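Local coordinates for protein nisin leader peptide-processing serine protease NisP (Lactococcus lactis subsp. lactis, PDB 4MZD) that probably acts as a subtilisin-like serine endopeptidase that removes the leader peptide from the precursor of the antibiotic nisin, this chain carrying its protease part, at residues D67-Q72 / T79-S84; E184-A189 / L226-A231; G206-I211 / G247-N252. All coordinates share one frame; numbering follows the deposited sequence. Where two conformers were deposited one is given.

In the fold
Short-range closure and long-range interlacing both appear along this one chain. Contact 1 comes first, where 67-72 meets 79-84 and closes a small N-terminal loop over helix 73-79, before the first strand of the central sheet. It is complete before the others open and lies across the centre of the chain from them. Contacts 2 and 3 instead cross, their segments alternating along the sequence. Contact 2 pairs helix 183-195 with helix 222-238; contact 3 joins the end of strand 200-210 to the loop after strand 241-245. Their centres are about 17 Å apart, and they touch where helix 222-238 lies against strand 200-210, so consecutive strand-helix units are tied together.

Contact 1 of 3, residues D67-Q72 / T79-S84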
loop_
_atom_site.group_PDB
_atom_site.type_symbol
_atom_site.label_atom_id
_atom_site.label_comp_id
_atom_site.label_asym_id
_atom_site.label_seq_id
_atom_site.Cartn_x
_atom_site.Cartn_y
_atom_site.Cartn_z
ATOM N N ASP A 67 7.548 -19.819 -13.191
ATOM C CA ASP A 67 7.787 -19.490 -14.590
ATOM C C ASP A 67 8.130 -18.037 -14.847
ATOM O O ASP A 67 8.889 -17.740 -15.767
ATOM C CB ASP A 67 6.571 -19.842 -15.435
ATOM C CG ASP A 67 6.306 -21.320 -15.485
ATOM O OD1 ASP A 67 7.281 -22.107 -15.458
ATOM O OD2 ASP A 67 5.120 -21.693 -15.564
ATOM N N PHE A 68 7.556 -17.129 -14.062
ATOM C CA PHE A 68 7.690 -15.709 -14.367
ATOM C C PHE A 68 8.602 -14.962 -13.391
ATOM O O PHE A 68 8.669 -13.732 -13.410
ATOM C CB PHE A 68 6.305 -15.057 -14.452
ATOM C CG PHE A 68 5.431 -15.619 -15.556
ATOM C CD1 PHE A 68 5.958 -15.934 -16.801
ATOM C CD2 PHE A 68 4.075 -15.837 -15.340
ATOM C CE1 PHE A 68 5.145 -16.447 -17.813
ATOM C CE2 PHE A 68 3.263 -16.342 -16.347
ATOM C CZ PHE A 68 3.803 -16.648 -17.581
ATOM N N TRP A 69 9.328 -15.697 -12.556
ATOM C CA TRP A 69 10.285 -15.072 -11.653
ATOM C C TRP A 69 11.241 -14.135 -12.390
ATOM O O TRP A 69 11.576 -13.059 -11.891
ATOM C CB TRP A 69 11.073 -16.145 -10.904
ATOM C CG TRP A 69 12.239 -15.627 -10.135
ATOM C CD1 TRP A 69 13.558 -15.832 -10.415
ATOM C CD2 TRP A 69 12.200 -14.817 -8.956
ATOM N NE1 TRP A 69 14.343 -15.206 -9.481
ATOM C CE2 TRP A 69 13.535 -14.579 -8.569
ATOM C CE3 TRP A 69 11.167 -14.280 -8.182
ATOM C CZ2 TRP A 69 13.865 -13.823 -7.447
ATOM C CZ3 TRP A 69 11.497 -13.526 -7.067
ATOM C CH2 TRP A 69 12.834 -13.306 -6.711
ATOM N N ASP A 70 11.674 -14.532 -13.582
ATOM C CA ASP A 70 12.626 -13.720 -14.334
ATOM C C ASP A 70 12.090 -12.341 -14.708
ATOM O O ASP A 70 12.867 -11.424 -14.973
ATOM C CB ASP A 70 13.092 -14.463 -15.588
ATOM C CG ASP A 70 14.000 -15.632 -15.265
ATOM O OD1 ASP A 70 14.651 -15.596 -14.200
ATOM O OD2 ASP A 70 14.072 -16.577 -16.081
ATOM N N TYR A 71 10.768 -12.196 -14.726
ATOM C CA TYR A 71 10.145 -10.909 -15.022
ATOM C C TYR A 71 10.090 -10.007 -13.792
ATOM O O TYR A 71 9.757 -8.830 -13.905
ATOM C CB TYR A 71 8.713 -11.106 -15.530
ATOM C CG TYR A 71 8.593 -11.765 -16.882
ATOM C CD1 TYR A 71 9.451 -11.426 -17.921
ATOM C CD2 TYR A 71 7.606 -12.708 -17.127
ATOM C CE1 TYR A 71 9.343 -12.023 -19.164
ATOM C CE2 TYR A 71 7.491 -13.314 -18.360
ATOM C CZ TYR A 71 8.361 -12.970 -19.374
ATOM O OH TYR A 71 8.238 -13.575 -20.600
ATOM N N GLN A 72 10.411 -10.549 -12.621
ATOM C CA GLN A 72 10.214 -9.837 -11.358
ATOM C C GLN A 72 11.463 -9.102 -10.881
ATOM O O GLN A 72 11.966 -9.353 -9.788
ATOM C CB GLN A 72 9.713 -10.798 -10.282
ATOM C CG GLN A 72 8.386 -11.431 -10.607
ATOM C CD GLN A 72 7.833 -12.168 -9.421
ATOM O OE1 GLN A 72 8.004 -13.378 -9.288
ATOM N NE2 GLN A 72 7.173 -11.440 -8.532
ATOM N N THR A 79 14.886 -8.955 -2.465
ATOM C CA THR A 79 15.191 -10.282 -1.928
ATOM C C THR A 79 16.635 -10.730 -2.177
ATOM O O THR A 79 16.990 -11.852 -1.831
ATOM C CB THR A 79 14.292 -11.377 -2.561
ATOM O OG1 THR A 79 14.559 -11.454 -3.968
ATOM C CG2 THR A 79 12.809 -11.121 -2.304
ATOM N N ASN A 80 17.448 -9.856 -2.765
ATOM C CA ASN A 80 18.777 -10.237 -3.235
ATOM C C ASN A 80 18.678 -11.412 -4.193
ATOM O O ASN A 80 19.272 -12.473 -3.976
ATOM C CB ASN A 80 19.714 -10.571 -2.076
ATOM C CG ASN A 80 20.160 -9.343 -1.325
ATOM O OD1 ASN A 80 19.866 -8.216 -1.727
ATOM N ND2 ASN A 80 20.888 -9.550 -0.235
ATOM N N ASN A 81 17.904 -11.207 -5.252
ATOM C CA ASN A 81 17.688 -12.228 -6.267
ATOM C C ASN A 81 17.354 -13.589 -5.667
ATOM O O ASN A 81 17.941 -14.619 -6.012
ATOM C CB ASN A 81 18.859 -12.317 -7.253
ATOM C CG ASN A 81 18.450 -12.940 -8.572
ATOM O OD1 ASN A 81 17.305 -13.370 -8.735
ATOM N ND2 ASN A 81 19.373 -12.981 -9.529
ATOM N N GLY A 82 16.392 -13.570 -4.753
ATOM C CA GLY A 82 15.831 -14.784 -4.196
ATOM C C GLY A 82 16.449 -15.275 -2.902
ATOM O O GLY A 82 15.923 -16.198 -2.291
ATOM N N GLU A 83 17.551 -14.667 -2.469
ATOM C CA GLU A 83 18.223 -15.133 -1.263
ATOM C C GLU A 83 17.292 -15.177 -0.057
ATOM O O GLU A 83 17.350 -16.109 0.743
ATOM C CB GLU A 83 19.432 -14.258 -0.920
ATOM C CG GLU A 83 20.169 -14.766 0.320
ATOM C CD GLU A 83 21.281 -13.855 0.802
ATOM O OE1 GLU A 83 21.501 -12.791 0.189
ATOM O OE2 GLU A 83 21.940 -14.212 1.806
ATOM N N SER A 84 16.448 -14.163 0.099
ATOM C CA SER A 84 15.671 -14.059 1.326
ATOM C C SER A 84 14.712 -15.233 1.530
ATOM O O SER A 84 14.429 -15.609 2.666
ATOM C CB SER A 84 14.917 -12.729 1.388
ATOM O OG SER A 84 14.010 -12.608 0.311
#
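Trp69 lays one edge of its indole, the one running from NE1 through CZ2 to CH2, against the turn that follows helix 73-79. The indole reaches out of a short 3-10 segment because chi1 (170°) sets CG opposite the backbone N, and it points toward Thr79, Asn81 and Gly82. Three polar atoms line up near the ring plane. Thr79 OG1 meets the far corner at Trp69 CH2, 3.7 Å away, while Gly82 N lies 3.7 Å from Trp69 CZ2. Asn81 OD1 approaches the nitrogen end and sits 3.6 Å from Trp69 NE1, too far to count as a hydrogen bond; its amide is turned only 23° from the indole plane.

What shapes the receiving side is a type I' turn from Asn80 to Glu83. Gly82, at the third position of that turn, has no side chain and lies with its backbone close to the ring. Its N-H is already used: it binds Thr79 OG1 at 2.9 Å in an ST motif, and that oxygen is also hydrogen-bonded to the carbonyl of Met75, one turn back in the helix. Thr79 OG1 lies between its own backbone N and carbonyl carbon (chi1 63°), from where it can serve both the turn and the helix. Met75 and Lys76 of helix 73-79 also touch the indole.

The chemistry is therefore that of a polar-lined edge contact. The glycine N-H and the threonine hydroxyl are already engaged within their own turn and helix, and the indole rests against that preformed surface by van der Waals contact, with perhaps a weak electrostatic attraction between its electropositive rim and the two side-chain oxygens.

Contact 2 of 3, residues E184-A189 / L226-A231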
loop_
_atom_site.group_PDB
_atom_site.type_symbol
_atom_site.label_atom_id
_atom_site.label_comp_id
_atom_site.label_asym_id
_atom_site.label_seq_id
_atom_site.Cartn_x
_atom_site.Cartn_y
_atom_site.Cartn_z
ATOM N N GLU A 184 -14.235 6.947 6.324
ATOM C CA GLU A 184 -15.079 6.226 7.273
ATOM C C GLU A 184 -14.967 4.718 7.055
ATOM O O GLU A 184 -14.919 3.946 8.013
ATOM C CB GLU A 184 -16.541 6.680 7.165
ATOM C CG GLU A 184 -17.437 6.242 8.324
ATOM C CD GLU A 184 -18.083 4.878 8.122
ATOM O OE1 GLU A 184 -18.094 4.368 6.981
ATOM O OE2 GLU A 184 -18.601 4.317 9.115
ATOM N N TRP A 185 -14.926 4.298 5.794
ATOM C CA TRP A 185 -14.845 2.874 5.494
ATOM C C TRP A 185 -13.455 2.338 5.833
ATOM O O TRP A 185 -13.319 1.251 6.400
ATOM C CB TRP A 185 -15.146 2.575 4.027
ATOM C CG TRP A 185 -16.274 3.300 3.367
ATOM C CD1 TRP A 185 -17.229 4.101 3.941
ATOM C CD2 TRP A 185 -16.530 3.302 1.966
ATOM N NE1 TRP A 185 -18.071 4.589 2.963
ATOM C CE2 TRP A 185 -17.655 4.116 1.742
ATOM C CE3 TRP A 185 -15.913 2.680 0.871
ATOM C CZ2 TRP A 185 -18.170 4.334 0.465
ATOM C CZ3 TRP A 185 -16.426 2.891 -0.393
ATOM C CH2 TRP A 185 -17.537 3.720 -0.588
ATOM N N VAL A 186 -12.427 3.103 5.484
ATOM C CA VAL A 186 -11.057 2.693 5.759
ATOM C C VAL A 186 -10.807 2.574 7.261
ATOM O O VAL A 186 -10.187 1.608 7.717
ATOM C CB VAL A 186 -10.035 3.637 5.090
ATOM C CG1 VAL A 186 -8.613 3.257 5.466
ATOM C CG2 VAL A 186 -10.208 3.625 3.579
ATOM N N ALA A 187 -11.302 3.540 8.032
ATOM C CA ALA A 187 -11.147 3.490 9.482
ATOM C C ALA A 187 -11.812 2.249 10.073
ATOM O O ALA A 187 -11.233 1.576 10.923
ATOM C CB ALA A 187 -11.681 4.774 10.135
ATOM N N ARG A 188 -13.016 1.936 9.608
ATOM C CA ARG A 188 -13.690 0.714 10.047
ATOM C C ARG A 188 -12.874 -0.524 9.681
ATOM O O ARG A 188 -12.793 -1.481 10.450
ATOM C CB ARG A 188 -15.099 0.615 9.447
ATOM C CG ARG A 188 -16.139 1.455 10.171
ATOM C CD ARG A 188 -17.555 1.185 9.677
ATOM N NE ARG A 188 -17.756 1.616 8.297
ATOM C CZ ARG A 188 -18.155 0.818 7.309
ATOM N NH1 ARG A 188 -18.405 -0.464 7.545
ATOM N NH2 ARG A 188 -18.306 1.300 6.083
ATOM N N ALA A 189 -12.276 -0.508 8.496
ATOM C CA ALA A 189 -11.459 -1.633 8.049
ATOM C C ALA A 189 -10.214 -1.816 8.908
ATOM O O ALA A 189 -9.828 -2.949 9.208
ATOM C CB ALA A 189 -11.074 -1.467 6.585
ATOM N N LEU A 226 -8.772 13.082 12.436
ATOM C CA LEU A 226 -8.993 12.543 13.776
ATOM C C LEU A 226 -9.597 11.142 13.749
ATOM O O LEU A 226 -9.317 10.317 14.618
ATOM C CB LEU A 226 -9.890 13.475 14.586
ATOM C CG LEU A 226 -9.252 14.800 14.981
ATOM C CD1 LEU A 226 -10.280 15.626 15.723
ATOM C CD2 LEU A 226 -8.005 14.586 15.833
ATOM N N ASN A 227 -10.447 10.878 12.764
ATOM C CA ASN A 227 -11.039 9.550 12.623
ATOM C C ASN A 227 -9.995 8.494 12.255
ATOM O O ASN A 227 -10.022 7.377 12.777
ATOM C CB ASN A 227 -12.186 9.575 11.612
ATOM C CG ASN A 227 -13.377 10.373 12.102
ATOM O OD1 ASN A 227 -13.504 10.653 13.293
ATOM N ND2 ASN A 227 -14.268 10.732 11.182
ATOM N N TYR A 228 -9.071 8.846 11.366
ATOM C CA TYR A 228 -7.940 7.969 11.089
ATOM C C TYR A 228 -7.105 7.791 12.344
ATOM O O TYR A 228 -6.679 6.680 12.660
ATOM C CB TYR A 228 -7.024 8.535 10.017
ATOM C CG TYR A 228 -7.422 8.271 8.591
ATOM C CD1 TYR A 228 -7.616 9.323 7.710
ATOM C CD2 TYR A 228 -7.564 6.976 8.108
ATOM C CE1 TYR A 228 -7.957 9.103 6.393
ATOM C CE2 TYR A 228 -7.906 6.741 6.788
ATOM C CZ TYR A 228 -8.098 7.808 5.936
ATOM O OH TYR A 228 -8.443 7.557 4.623
ATOM N N LYS A 229 -6.838 8.893 13.043
ATOM C CA LYS A 229 -5.976 8.814 14.212
ATOM C C LYS A 229 -6.548 7.841 15.237
ATOM O O LYS A 229 -5.824 7.030 15.806
ATOM C CB LYS A 229 -5.767 10.188 14.845
ATOM C CG LYS A 229 -4.663 10.189 15.889
ATOM C CD LYS A 229 -4.786 11.360 16.837
ATOM C CE LYS A 229 -4.590 12.671 16.126
ATOM N NZ LYS A 229 -4.467 13.748 17.144
ATOM N N SER A 230 -7.852 7.926 15.467
ATOM C CA SER A 230 -8.506 7.044 16.421
ATOM C C SER A 230 -8.384 5.575 16.003
ATOM O O SER A 230 -8.123 4.700 16.831
ATOM C CB SER A 230 -9.977 7.432 16.567
ATOM O OG SER A 230 -10.619 6.621 17.529
ATOM N N ALA A 231 -8.576 5.307 14.717
ATOM C CA ALA A 231 -8.488 3.939 14.222
ATOM C C ALA A 231 -7.066 3.393 14.336
ATOM O O ALA A 231 -6.857 2.235 14.721
ATOM C CB ALA A 231 -8.990 3.856 12.782
#
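Helix-to-helix packing with small residues at the interface describes this contact, made by neighbouring helices 183-195 and 222-238 of the subtilisin-like domain. The two segments run nearly parallel, their N-to-C directions differing by 8°, and their axes come within 9.1 Å. Ala187 and Ala231 make room for this closeness; their methyl groups meet with CB to CB at 3.9 Å. Ala231 CB also lies 3.7 Å from Ala187 O, touching the backbone of the partner helix itself, and the CA atoms of the two alanines are just 5.5 Å apart.

Beside this pair a larger residue bridges the groove. Tyr228 CE2 meets Val186 CG1 at 3.8 Å, the methyl coming in the ring plane at the edge of the phenol. Val186 CG1 stands anti to its backbone N (chi1 176°), which holds this branch out toward the ring. Beyond it, the hydroxyl of Tyr228 is hydrogen-bonded to Gln207 of strand 200-210, so its polar end is satisfied at the sheet. Away from the interface, Arg188 and Glu184 form a salt bridge one turn apart, and Arg188 NH2 also binds the carbonyl of Leu121.

Parallel helices side by side follow from successive beta-alpha-beta crossovers, in which each helix returns the chain to a parallel strand, as in the alpha/beta core of the subtilisin fold.

Contact 3 of 3, residues G206-I211 / G247-N252; sequences GQYLMI and GNDSLN
At the C-terminal ends of parallel strands 200-210 and 241-245, the region that in subtilases builds the substrate-binding cleft, a buried tyrosine joins strand to loop. Tyr208 projects from the strand toward 247-252 and donates a hydrogen bond from its hydroxyl to Asp249: Tyr208 OH lies 2.6 Å from Asp249 OD2. The carboxylate oxygen accepts with its anti lone pair, the one turned away from OD1, and sits in the plane of the phenol at its edge. Ring and carboxylate planes are nevertheless 58° apart, so the two groups cross rather than lie flat together. Asp249 CG is anti to its carbonyl carbon (chi1 -62°), which turns the acid back toward the strand.

Leu251 supplies the apolar side. Its CD1 comes obliquely to the hydroxyl end of the ring, 3.9 Å from Tyr208 CZ. Gly247, which has no side chain, also lets Tyr208 OH come within 3.7 Å of its CA.

A second shell holds this geometry. Asn302 is hydrogen-bonded through ND2 to Tyr208 OH, while its OD1 accepts from the backbone N of both Asp249 and Leu251; one side chain thus fixes the loop and the phenol together. The tyrosine oxygen is consequently gripped by two bonds, and the short one to a carboxylate probably polarises it.

Between Gly247 and Asp249 stands Asn248, whose ND2 binds the O of the C-terminal Arg488, and Ser486 pairs through its backbone with Gly206. The tail thus appears to lie as a cleaved product would, consistent with the reported C-terminal autocleavage. A loop asparagine beside the strand end that pairs with the bound peptide is consistent with the oxyanion hole and S1 region of subtilisin-like proteases.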
loop_
_atom_site.group_PDB
_atom_site.type_symbol
_atom_site.label_atom_id
_atom_site.label_comp_id
_atom_site.label_asym_id
_atom_site.label_seq_id
_atom_site.Cartn_x
_atom_site.Cartn_y
_atom_site.Cartn_z
ATOM N N GLY A 206 -5.034 6.205 -0.153
ATOM C CA GLY A 206 -4.937 7.354 0.724
ATOM C C GLY A 206 -5.635 8.572 0.169
ATOM O O GLY A 206 -6.358 8.499 -0.827
ATOM N N GLN A 207 -5.420 9.702 0.833
ATOM C CA GLN A 207 -6.043 10.958 0.446
ATOM C C GLN A 207 -5.283 12.103 1.099
ATOM O O GLN A 207 -4.646 11.929 2.148
ATOM C CB GLN A 207 -7.499 11.008 0.916
ATOM C CG GLN A 207 -7.616 11.036 2.430
ATOM C CD GLN A 207 -9.026 10.798 2.948
ATOM O OE1 GLN A 207 -9.263 9.839 3.666
ATOM N NE2 GLN A 207 -9.953 11.678 2.610
ATOM N N TYR A 208 -5.370 13.283 0.499
ATOM C CA TYR A 208 -4.794 14.472 1.115
ATOM C C TYR A 208 -5.833 15.185 1.968
ATOM O O TYR A 208 -6.970 15.422 1.526
ATOM C CB TYR A 208 -4.224 15.432 0.059
ATOM C CG TYR A 208 -3.193 14.760 -0.804
ATOM C CD1 TYR A 208 -1.986 14.332 -0.264
ATOM C CD2 TYR A 208 -3.438 14.508 -2.143
ATOM C CE1 TYR A 208 -1.050 13.673 -1.035
ATOM C CE2 TYR A 208 -2.503 13.850 -2.927
ATOM C CZ TYR A 208 -1.312 13.440 -2.364
ATOM O OH TYR A 208 -0.372 12.780 -3.123
ATOM N N LEU A 209 -5.432 15.525 3.189
ATOM C CA LEU A 209 -6.286 16.237 4.133
ATOM C C LEU A 209 -5.645 17.576 4.476
ATOM O O LEU A 209 -4.458 17.627 4.803
ATOM C CB LEU A 209 -6.439 15.420 5.415
ATOM C CG LEU A 209 -7.034 14.016 5.257
ATOM C CD1 LEU A 209 -7.029 13.287 6.585
ATOM C CD2 LEU A 209 -8.445 14.079 4.693
ATOM N N MET A 210 -6.425 18.654 4.404
ATOM C CA MET A 210 -5.963 19.952 4.886
ATOM C C MET A 210 -6.543 20.104 6.284
ATOM O O MET A 210 -7.759 20.236 6.444
ATOM C CB MET A 210 -6.419 21.084 3.959
ATOM C CG MET A 210 -5.656 22.409 4.170
ATOM S SD MET A 210 -6.083 23.806 3.018
ATOM C CE MET A 210 -7.660 24.320 3.737
ATOM N N ILE A 211 -5.679 20.050 7.293
ATOM C CA ILE A 211 -6.141 19.880 8.668
ATOM C C ILE A 211 -6.141 21.171 9.483
ATOM O O ILE A 211 -6.499 21.164 10.657
ATOM C CB ILE A 211 -5.358 18.773 9.412
ATOM C CG1 ILE A 211 -3.870 19.119 9.527
ATOM C CG2 ILE A 211 -5.541 17.450 8.704
ATOM C CD1 ILE A 211 -3.104 18.210 10.482
ATOM N N GLY A 247 1.480 8.987 -1.610
ATOM C CA GLY A 247 0.826 9.268 -2.875
ATOM C C GLY A 247 1.758 9.185 -4.070
ATOM O O GLY A 247 2.984 9.189 -3.927
ATOM N N ASN A 248 1.154 9.122 -5.255
ATOM C CA ASN A 248 1.889 9.060 -6.518
ATOM C C ASN A 248 1.812 10.387 -7.274
ATOM O O ASN A 248 1.626 10.406 -8.493
ATOM C CB ASN A 248 1.320 7.963 -7.426
ATOM C CG ASN A 248 1.414 6.577 -6.826
ATOM O OD1 ASN A 248 2.448 6.169 -6.292
ATOM N ND2 ASN A 248 0.327 5.825 -6.942
ATOM N N ASP A 249 1.969 11.496 -6.556
ATOM C CA ASP A 249 1.775 12.824 -7.139
ATOM C C ASP A 249 3.048 13.657 -7.194
ATOM O O ASP A 249 2.996 14.866 -7.425
ATOM C CB ASP A 249 0.645 13.559 -6.413
ATOM C CG ASP A 249 -0.673 12.838 -6.565
ATOM O OD1 ASP A 249 -1.139 12.701 -7.717
ATOM O OD2 ASP A 249 -1.234 12.374 -5.551
ATOM N N SER A 250 4.189 13.007 -6.997
ATOM C CA SER A 250 5.485 13.677 -7.085
ATOM C C SER A 250 5.620 14.845 -6.111
ATOM O O SER A 250 6.334 15.806 -6.387
ATOM C CB SER A 250 5.750 14.165 -8.518
ATOM O OG SER A 250 5.586 13.107 -9.451
ATOM N N LEU A 251 4.940 14.754 -4.975
ATOM C CA LEU A 251 4.948 15.816 -3.969
ATOM C C LEU A 251 5.903 15.518 -2.830
ATOM O O LEU A 251 5.875 14.427 -2.260
ATOM C CB LEU A 251 3.551 16.011 -3.375
ATOM C CG LEU A 251 2.439 16.419 -4.336
ATOM C CD1 LEU A 251 1.066 16.296 -3.688
ATOM C CD2 LEU A 251 2.672 17.838 -4.840
ATOM N N ASN A 252 6.739 16.491 -2.473
ATOM C CA ASN A 252 7.449 16.388 -1.208
ATOM C C ASN A 252 6.488 16.795 -0.106
ATOM O O ASN A 252 6.049 17.942 -0.050
ATOM C CB ASN A 252 8.710 17.245 -1.169
ATOM C CG ASN A 252 9.567 16.933 0.038
ATOM O OD1 ASN A 252 9.079 16.921 1.169
ATOM N ND2 ASN A 252 10.843 16.641 -0.197
#